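Local coordinates for protein Gp6 (Enterobacteria phage HK97, PDB 3JVO) that completes the phage head as a tridecameric ring of the head-tail connector, binding the portal protein and gp7, with an open central channel for viral DNA ejection, at the interface of chains A and B. Numbering follows the deposited sequence. Chains: chain A/B, Gp6.

Contact 1: the interface of chains A and B. Residues chain A 64-66, 68-69, 72-73, 83, 85, 88; chain B 74-78.
The methyl group of B:Ala76 sits at the apolar centre of this subunit junction, where a loop and short strand of chain B lie between helix 57-72 of chain A and the start of helix 86-93. Its CB touches CB of A:Ala88 at 3.8 Å and also meets the helix 57-72 backbone at A:Val66. Alongside, the CG2 methyl of B:Thr75 reaches over A:Ala68 and crosses the side chain of A:Glu72 at about a right angle, while the CD2 branch of A:Leu65 rests on the backbone of B:Arg74. B:Thr75 holds OG1 in the crowded position between its backbone N and carbonyl carbon (chi1 55°), which lets the hydroxyl bond O of B:Gln77 within its own chain and turns CG2 toward chain A.

Backbone bonds surround this core. N of B:Ala76 donates to O of A:Leu65 at 2.9 Å, approaching from above the carbonyl plane, and O of B:Ala76 accepts N of A:Asn85 at 2.8 Å. The side-chain amide of A:Asn85, with CG anti to its backbone N, sends ND2 to O of B:Thr75. Further out, A:Tyr83 and B:Ser78 form an antiparallel beta bridge whose two N-H···O bonds both lie in the carbonyl planes.

At the polar rim, A:Asp69 extends with CG anti to its backbone N (chi1 -175°) and is gripped at both oxygens. ND1 of A:His73 donates to OD1 from above the carboxylate plane, probably helping to fix the rotation of the group. The extended B:Gln77 crosses obliquely, its NE2 giving a nearly straight bond of 2.8 Å to the syn lone pair of A:Asp69 OD2.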
loop_
_atom_site.group_PDB
_atom_site.type_symbol
_atom_site.label_atom_id
_atom_site.label_comp_id
_atom_site.label_asym_id
_atom_site.label_seq_id
_atom_site.Cartn_x
_atom_site.Cartn_y
_atom_site.Cartn_z
ATOM N N LEU A 64 -25.128 -27.457 13.114
ATOM C CA LEU A 64 -25.610 -26.829 11.866
ATOM C C LEU A 64 -24.538 -26.019 11.132
ATOM O O LEU A 64 -24.430 -26.092 9.899
ATOM C CB LEU A 64 -26.822 -25.937 12.129
ATOM C CG LEU A 64 -28.136 -26.643 12.491
ATOM C CD1 LEU A 64 -29.128 -25.574 12.961
ATOM C CD2 LEU A 64 -28.719 -27.424 11.306
ATOM N N LEU A 65 -23.754 -25.241 11.883
ATOM C CA LEU A 65 -22.682 -24.412 11.301
ATOM C C LEU A 65 -21.585 -25.258 10.650
ATOM O O LEU A 65 -21.094 -24.937 9.560
ATOM C CB LEU A 65 -22.062 -23.527 12.373
ATOM C CG LEU A 65 -22.976 -22.406 12.910
ATOM C CD1 LEU A 65 -22.429 -21.863 14.240
ATOM C CD2 LEU A 65 -23.076 -21.291 11.899
ATOM N N VAL A 66 -21.182 -26.310 11.348
ATOM C CA VAL A 66 -20.151 -27.223 10.834
ATOM C C VAL A 66 -20.656 -27.984 9.607
ATOM O O VAL A 66 -19.939 -28.152 8.621
ATOM C CB VAL A 66 -19.678 -28.191 11.927
ATOM C CG1 VAL A 66 -18.705 -29.244 11.327
ATOM C CG2 VAL A 66 -19.025 -27.385 13.065
ATOM N N ALA A 68 -23.023 -27.006 7.449
ATOM C CA ALA A 68 -23.167 -26.102 6.327
ATOM C C ALA A 68 -21.799 -25.765 5.718
ATOM O O ALA A 68 -21.672 -25.619 4.507
ATOM C CB ALA A 68 -23.880 -24.841 6.778
ATOM N N ASP A 69 -20.788 -25.604 6.565
ATOM C CA ASP A 69 -19.431 -25.415 6.081
ATOM C C ASP A 69 -18.957 -26.569 5.169
ATOM O O ASP A 69 -18.336 -26.337 4.131
ATOM C CB ASP A 69 -18.454 -25.250 7.245
ATOM C CG ASP A 69 -17.053 -24.930 6.760
ATOM O OD1 ASP A 69 -16.898 -23.928 6.034
ATOM O OD2 ASP A 69 -16.110 -25.679 7.084
ATOM N N GLU A 72 -20.747 -26.260 1.812
ATOM C CA GLU A 72 -20.400 -25.127 0.939
ATOM C C GLU A 72 -18.963 -25.180 0.486
ATOM O O GLU A 72 -18.641 -24.679 -0.577
ATOM C CB GLU A 72 -20.635 -23.783 1.641
ATOM C CG GLU A 72 -22.061 -23.562 2.143
ATOM C CD GLU A 72 -23.103 -23.462 1.022
ATOM O OE1 GLU A 72 -22.746 -23.194 -0.153
ATOM O OE2 GLU A 72 -24.300 -23.637 1.335
ATOM N N HIS A 73 -18.108 -25.762 1.320
ATOM C CA HIS A 73 -16.655 -25.695 1.133
ATOM C C HIS A 73 -16.148 -27.122 1.059
ATOM O O HIS A 73 -15.966 -27.775 2.093
ATOM C CB HIS A 73 -15.997 -24.890 2.284
ATOM C CG HIS A 73 -16.583 -23.518 2.452
ATOM N ND1 HIS A 73 -17.131 -23.075 3.638
ATOM C CD2 HIS A 73 -16.754 -22.508 1.563
ATOM C CE1 HIS A 73 -17.604 -21.850 3.480
ATOM N NE2 HIS A 73 -17.393 -21.484 2.228
ATOM N N TYR A 83 -12.296 -17.811 6.549
ATOM C CA TYR A 83 -12.207 -17.196 7.859
ATOM C C TYR A 83 -13.112 -17.953 8.812
ATOM O O TYR A 83 -14.264 -18.250 8.487
ATOM C CB TYR A 83 -12.609 -15.737 7.774
ATOM C CG TYR A 83 -11.726 -14.957 6.830
ATOM C CD1 TYR A 83 -10.466 -14.519 7.236
ATOM C CD2 TYR A 83 -12.129 -14.689 5.517
ATOM C CE1 TYR A 83 -9.634 -13.810 6.368
ATOM C CE2 TYR A 83 -11.298 -13.983 4.636
ATOM C CZ TYR A 83 -10.059 -13.542 5.079
ATOM O OH TYR A 83 -9.224 -12.833 4.242
ATOM N N ASN A 85 -15.626 -18.759 11.575
ATOM C CA ASN A 85 -16.751 -18.101 12.212
ATOM C C ASN A 85 -16.728 -18.507 13.680
ATOM O O ASN A 85 -16.941 -19.672 14.026
ATOM C CB ASN A 85 -18.072 -18.485 11.545
ATOM C CG ASN A 85 -19.266 -17.991 12.316
ATOM O OD1 ASN A 85 -19.121 -17.300 13.318
ATOM N ND2 ASN A 85 -20.447 -18.338 11.858
ATOM N N ALA A 88 -19.210 -20.976 15.961
ATOM C CA ALA A 88 -19.132 -22.438 16.017
ATOM C C ALA A 88 -18.432 -22.926 17.299
ATOM O O ALA A 88 -19.029 -23.656 18.090
ATOM C CB ALA A 88 -18.446 -22.990 14.770
ATOM N N ARG B 74 -24.417 -18.776 8.302
ATOM C CA ARG B 74 -24.809 -20.174 8.391
ATOM C C ARG B 74 -23.669 -21.208 8.445
ATOM O O ARG B 74 -23.930 -22.366 8.704
ATOM C CB ARG B 74 -25.701 -20.480 7.174
ATOM C CG ARG B 74 -26.937 -19.572 7.096
ATOM C CD ARG B 74 -28.120 -20.211 7.772
ATOM N NE ARG B 74 -29.286 -19.326 7.808
ATOM C CZ ARG B 74 -30.466 -19.573 7.235
ATOM N NH1 ARG B 74 -30.685 -20.683 6.527
ATOM N NH2 ARG B 74 -31.443 -18.691 7.377
ATOM N N THR B 75 -22.422 -20.784 8.212
ATOM C CA THR B 75 -21.293 -21.702 8.028
ATOM C C THR B 75 -20.218 -21.445 9.070
ATOM O O THR B 75 -19.967 -20.287 9.421
ATOM C CB THR B 75 -20.663 -21.528 6.607
ATOM O OG1 THR B 75 -20.297 -20.152 6.419
ATOM C CG2 THR B 75 -21.640 -21.895 5.510
ATOM N N ALA B 76 -19.566 -22.516 9.534
ATOM C CA ALA B 76 -18.483 -22.407 10.520
ATOM C C ALA B 76 -17.242 -21.697 9.962
ATOM O O ALA B 76 -16.356 -21.290 10.721
ATOM C CB ALA B 76 -18.111 -23.787 11.080
ATOM N N GLN B 77 -17.168 -21.582 8.640
ATOM C CA GLN B 77 -16.119 -20.818 7.970
ATOM C C GLN B 77 -16.774 -20.032 6.851
ATOM O O GLN B 77 -17.710 -20.515 6.209
ATOM C CB GLN B 77 -15.059 -21.736 7.368
ATOM C CG GLN B 77 -14.416 -22.704 8.365
ATOM C CD GLN B 77 -13.252 -23.433 7.784
ATOM O OE1 GLN B 77 -12.111 -22.998 7.929
ATOM N NE2 GLN B 77 -13.521 -24.549 7.099
ATOM N N SER B 78 -16.289 -18.827 6.599
ATOM C CA SER B 78 -16.815 -18.050 5.484
ATOM C C SER B 78 -15.706 -17.439 4.662
ATOM O O SER B 78 -14.584 -17.254 5.144
ATOM C CB SER B 78 -17.755 -16.960 5.989
ATOM O OG SER B 78 -17.056 -16.066 6.833
#

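Contact 2: the interface of chains A and B. Residues chain A 56-58, 61, 90-91, 94-95; chain B 34-35, 38-39, 42, 66.
Apolar packing joins chain B, mainly helix 26-44 with B:Val66 of helix 57-72, to helix 86-93 of chain A, the loop after it and the first turn of helix 57-72. B:Tyr39, with CG anti to its backbone N (chi1 176°), projects its ring into chain A. It packs against the backbone there, CE1 of the ring lying 3.5 Å from O of A:Arg90, and A:Ile94 crosses the tyrosine at about a right angle, placing CG1 near CD1. That same CG1 is 3.6 Å from CB of B:Arg42, as these two side chains slide past each other in opposite directions. The selenomethionine A:Met91, bent at chi2, crosses B:Tyr39 near its CB and meets B:Val66 tip to tip, CE to CG1 at 3.7 Å. Small residues allow close backbone approach at the other end: CB of A:Ala57 lies against B:Gln34, and CB of B:Ala35 against O of A:Ala57.

Hydrogen bonding centres on B:Asp38, whose OD2 caps the start of helix 57-72. N of A:Ala58 donates to the anti lone pair of OD2 over 2.8 Å, nearly straight (166° at H). The helix end would be expected to stabilise a negative charge on this carboxylate.

The imidazole of A:His95 lies between B:Asp38 and B:Arg42. It meets the carboxylate tip to tip, CE1 of A:His95 3.5 Å from CG of B:Asp38 in the ring plane, with CG of A:Pro56 over one ring face. B:Arg42, folded at chi2 and chi3, crosses the histidine with its guanidinium almost perpendicular to the ring (87°). Its NE lies 3.1 Å from NE2 of A:His95, above the ring plane, so that any hydrogen bond is bent and probably weak, and needs NE2 unprotonated. O of A:Ile94 lies over one guanidinium face.

By joining mainly one helix of each subunit to several elements of its neighbour, the site helps hold adjacent members of the gp6 ring together.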
loop_
_atom_site.group_PDB
_atom_site.type_symbol
_atom_site.label_atom_id
_atom_site.label_comp_id
_atom_site.label_asym_id
_atom_site.label_seq_id
_atom_site.Cartn_x
_atom_site.Cartn_y
_atom_site.Cartn_z
ATOM N N PRO A 56 -27.852 -30.304 24.093
ATOM C CA PRO A 56 -28.267 -28.923 24.315
ATOM C C PRO A 56 -28.339 -28.138 23.018
ATOM O O PRO A 56 -27.696 -28.497 22.016
ATOM C CB PRO A 56 -27.167 -28.336 25.215
ATOM C CG PRO A 56 -26.258 -29.441 25.555
ATOM C CD PRO A 56 -26.491 -30.554 24.588
ATOM N N ALA A 57 -29.121 -27.067 23.058
ATOM C CA ALA A 57 -29.481 -26.297 21.878
ATOM C C ALA A 57 -28.277 -25.601 21.267
ATOM O O ALA A 57 -28.166 -25.531 20.053
ATOM C CB ALA A 57 -30.611 -25.303 22.203
ATOM N N ALA A 58 -27.357 -25.119 22.097
ATOM C CA ALA A 58 -26.168 -24.452 21.575
ATOM C C ALA A 58 -25.292 -25.405 20.743
ATOM O O ALA A 58 -24.737 -25.007 19.710
ATOM C CB ALA A 58 -25.366 -23.826 22.700
ATOM N N GLY A 61 -26.766 -25.864 17.446
ATOM C CA GLY A 61 -26.379 -24.707 16.662
ATOM C C GLY A 61 -24.999 -24.900 16.041
ATOM O O GLY A 61 -24.788 -24.563 14.872
ATOM N N ARG A 90 -17.588 -21.176 19.949
ATOM C CA ARG A 90 -18.208 -20.585 21.138
ATOM C C ARG A 90 -19.435 -21.373 21.607
ATOM O O ARG A 90 -19.566 -21.649 22.796
ATOM C CB ARG A 90 -18.480 -19.080 20.959
ATOM C CG ARG A 90 -17.182 -18.304 20.936
ATOM C CD ARG A 90 -17.345 -16.798 20.939
ATOM N NE ARG A 90 -16.051 -16.163 20.669
ATOM C CZ ARG A 90 -15.874 -14.979 20.080
ATOM N NH1 ARG A 90 -14.639 -14.528 19.877
ATOM N NH2 ARG A 90 -16.918 -14.249 19.689
HETATM N N MSE A 91 -20.280 -21.772 20.661
HETATM C CA MSE A 91 -21.456 -22.600 20.927
HETATM C C MSE A 91 -21.059 -23.941 21.554
HETATM O O MSE A 91 -21.695 -24.406 22.496
HETATM C CB MSE A 91 -22.226 -22.860 19.629
HETATM C CG MSE A 91 -22.864 -21.617 18.974
HETATM SE SE MSE A 91 -24.603 -21.333 19.738
HETATM C CE MSE A 91 -25.002 -19.544 19.055
ATOM N N ILE A 94 -19.146 -23.759 25.248
ATOM C CA ILE A 94 -20.106 -23.506 26.317
ATOM C C ILE A 94 -20.639 -24.823 26.944
ATOM O O ILE A 94 -21.153 -24.815 28.054
ATOM C CB ILE A 94 -21.215 -22.487 25.825
ATOM C CG1 ILE A 94 -21.339 -21.301 26.779
ATOM C CG2 ILE A 94 -22.550 -23.131 25.528
ATOM C CD1 ILE A 94 -20.060 -20.510 26.947
ATOM N N HIS A 95 -20.463 -25.944 26.232
ATOM C CA HIS A 95 -20.830 -27.295 26.716
ATOM C C HIS A 95 -19.686 -28.348 26.663
ATOM O O HIS A 95 -19.933 -29.566 26.667
ATOM C CB HIS A 95 -22.065 -27.814 25.962
ATOM C CG HIS A 95 -23.356 -27.204 26.418
ATOM N ND1 HIS A 95 -24.044 -26.271 25.670
ATOM C CD2 HIS A 95 -24.084 -27.393 27.545
ATOM C CE1 HIS A 95 -25.136 -25.906 26.320
ATOM N NE2 HIS A 95 -25.188 -26.578 27.456
ATOM N N GLN B 34 -33.420 -21.000 20.425
ATOM C CA GLN B 34 -33.025 -21.902 21.511
ATOM C C GLN B 34 -31.510 -21.970 21.705
ATOM O O GLN B 34 -31.023 -21.986 22.829
ATOM C CB GLN B 34 -33.581 -23.306 21.241
ATOM C CG GLN B 34 -35.092 -23.438 21.511
ATOM C CD GLN B 34 -35.709 -24.728 20.942
ATOM O OE1 GLN B 34 -35.102 -25.438 20.134
ATOM N NE2 GLN B 34 -36.938 -25.013 21.357
ATOM N N ALA B 35 -30.779 -22.022 20.593
ATOM C CA ALA B 35 -29.326 -22.044 20.599
ATOM C C ALA B 35 -28.748 -20.751 21.192
ATOM O O ALA B 35 -27.831 -20.799 22.040
ATOM C CB ALA B 35 -28.803 -22.282 19.168
ATOM N N ASP B 38 -29.627 -20.626 25.050
ATOM C CA ASP B 38 -28.782 -21.605 25.777
ATOM C C ASP B 38 -27.350 -21.063 25.951
ATOM O O ASP B 38 -26.740 -21.144 27.034
ATOM C CB ASP B 38 -28.786 -22.907 24.957
ATOM C CG ASP B 38 -28.004 -24.052 25.614
ATOM O OD1 ASP B 38 -27.851 -24.068 26.862
ATOM O OD2 ASP B 38 -27.574 -24.964 24.872
ATOM N N TYR B 39 -26.825 -20.510 24.862
ATOM C CA TYR B 39 -25.512 -19.890 24.834
ATOM C C TYR B 39 -25.396 -18.723 25.819
ATOM O O TYR B 39 -24.502 -18.707 26.664
ATOM C CB TYR B 39 -25.152 -19.427 23.410
ATOM C CG TYR B 39 -23.842 -18.716 23.414
ATOM C CD1 TYR B 39 -22.635 -19.430 23.544
ATOM C CD2 TYR B 39 -23.799 -17.325 23.372
ATOM C CE1 TYR B 39 -21.426 -18.768 23.574
ATOM C CE2 TYR B 39 -22.596 -16.654 23.414
ATOM C CZ TYR B 39 -21.420 -17.377 23.528
ATOM O OH TYR B 39 -20.246 -16.679 23.569
ATOM N N ARG B 42 -25.747 -19.977 29.604
ATOM C CA ARG B 42 -24.513 -20.629 30.103
ATOM C C ARG B 42 -23.378 -19.613 30.320
ATOM O O ARG B 42 -22.659 -19.671 31.311
ATOM C CB ARG B 42 -24.034 -21.733 29.152
ATOM C CG ARG B 42 -25.076 -22.804 28.822
ATOM C CD ARG B 42 -25.521 -23.585 30.053
ATOM N NE ARG B 42 -24.941 -24.925 30.093
ATOM C CZ ARG B 42 -23.762 -25.241 30.640
ATOM N NH1 ARG B 42 -22.996 -24.310 31.209
ATOM N NH2 ARG B 42 -23.347 -26.500 30.613
ATOM N N VAL B 66 -27.361 -12.617 19.104
ATOM C CA VAL B 66 -26.763 -13.930 18.835
ATOM C C VAL B 66 -27.686 -14.731 17.885
ATOM O O VAL B 66 -27.230 -15.395 16.963
ATOM C CB VAL B 66 -26.484 -14.675 20.159
ATOM C CG1 VAL B 66 -26.078 -16.125 19.888
ATOM C CG2 VAL B 66 -25.377 -13.910 20.959
#

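Contact 1 and contact 2 are centred about 16 Å apart on the same boundary between neighbouring subunits. Chain A uses helix 57-72 in both, its N-terminal part in contact 2 and its later turns in contact 1, and helix 86-93 likewise contributes to each. Chain B answers with different elements: the loop and strand 77-78 in contact 1, mainly helix 26-44 in contact 2, with helix 57-72 adding a minor part. The interface is not an exact two-fold, so each copy presents unlike surfaces to its two neighbours. Such head-to-tail pairing, repeated around the assembly, suits closure of the thirteen-membered ring.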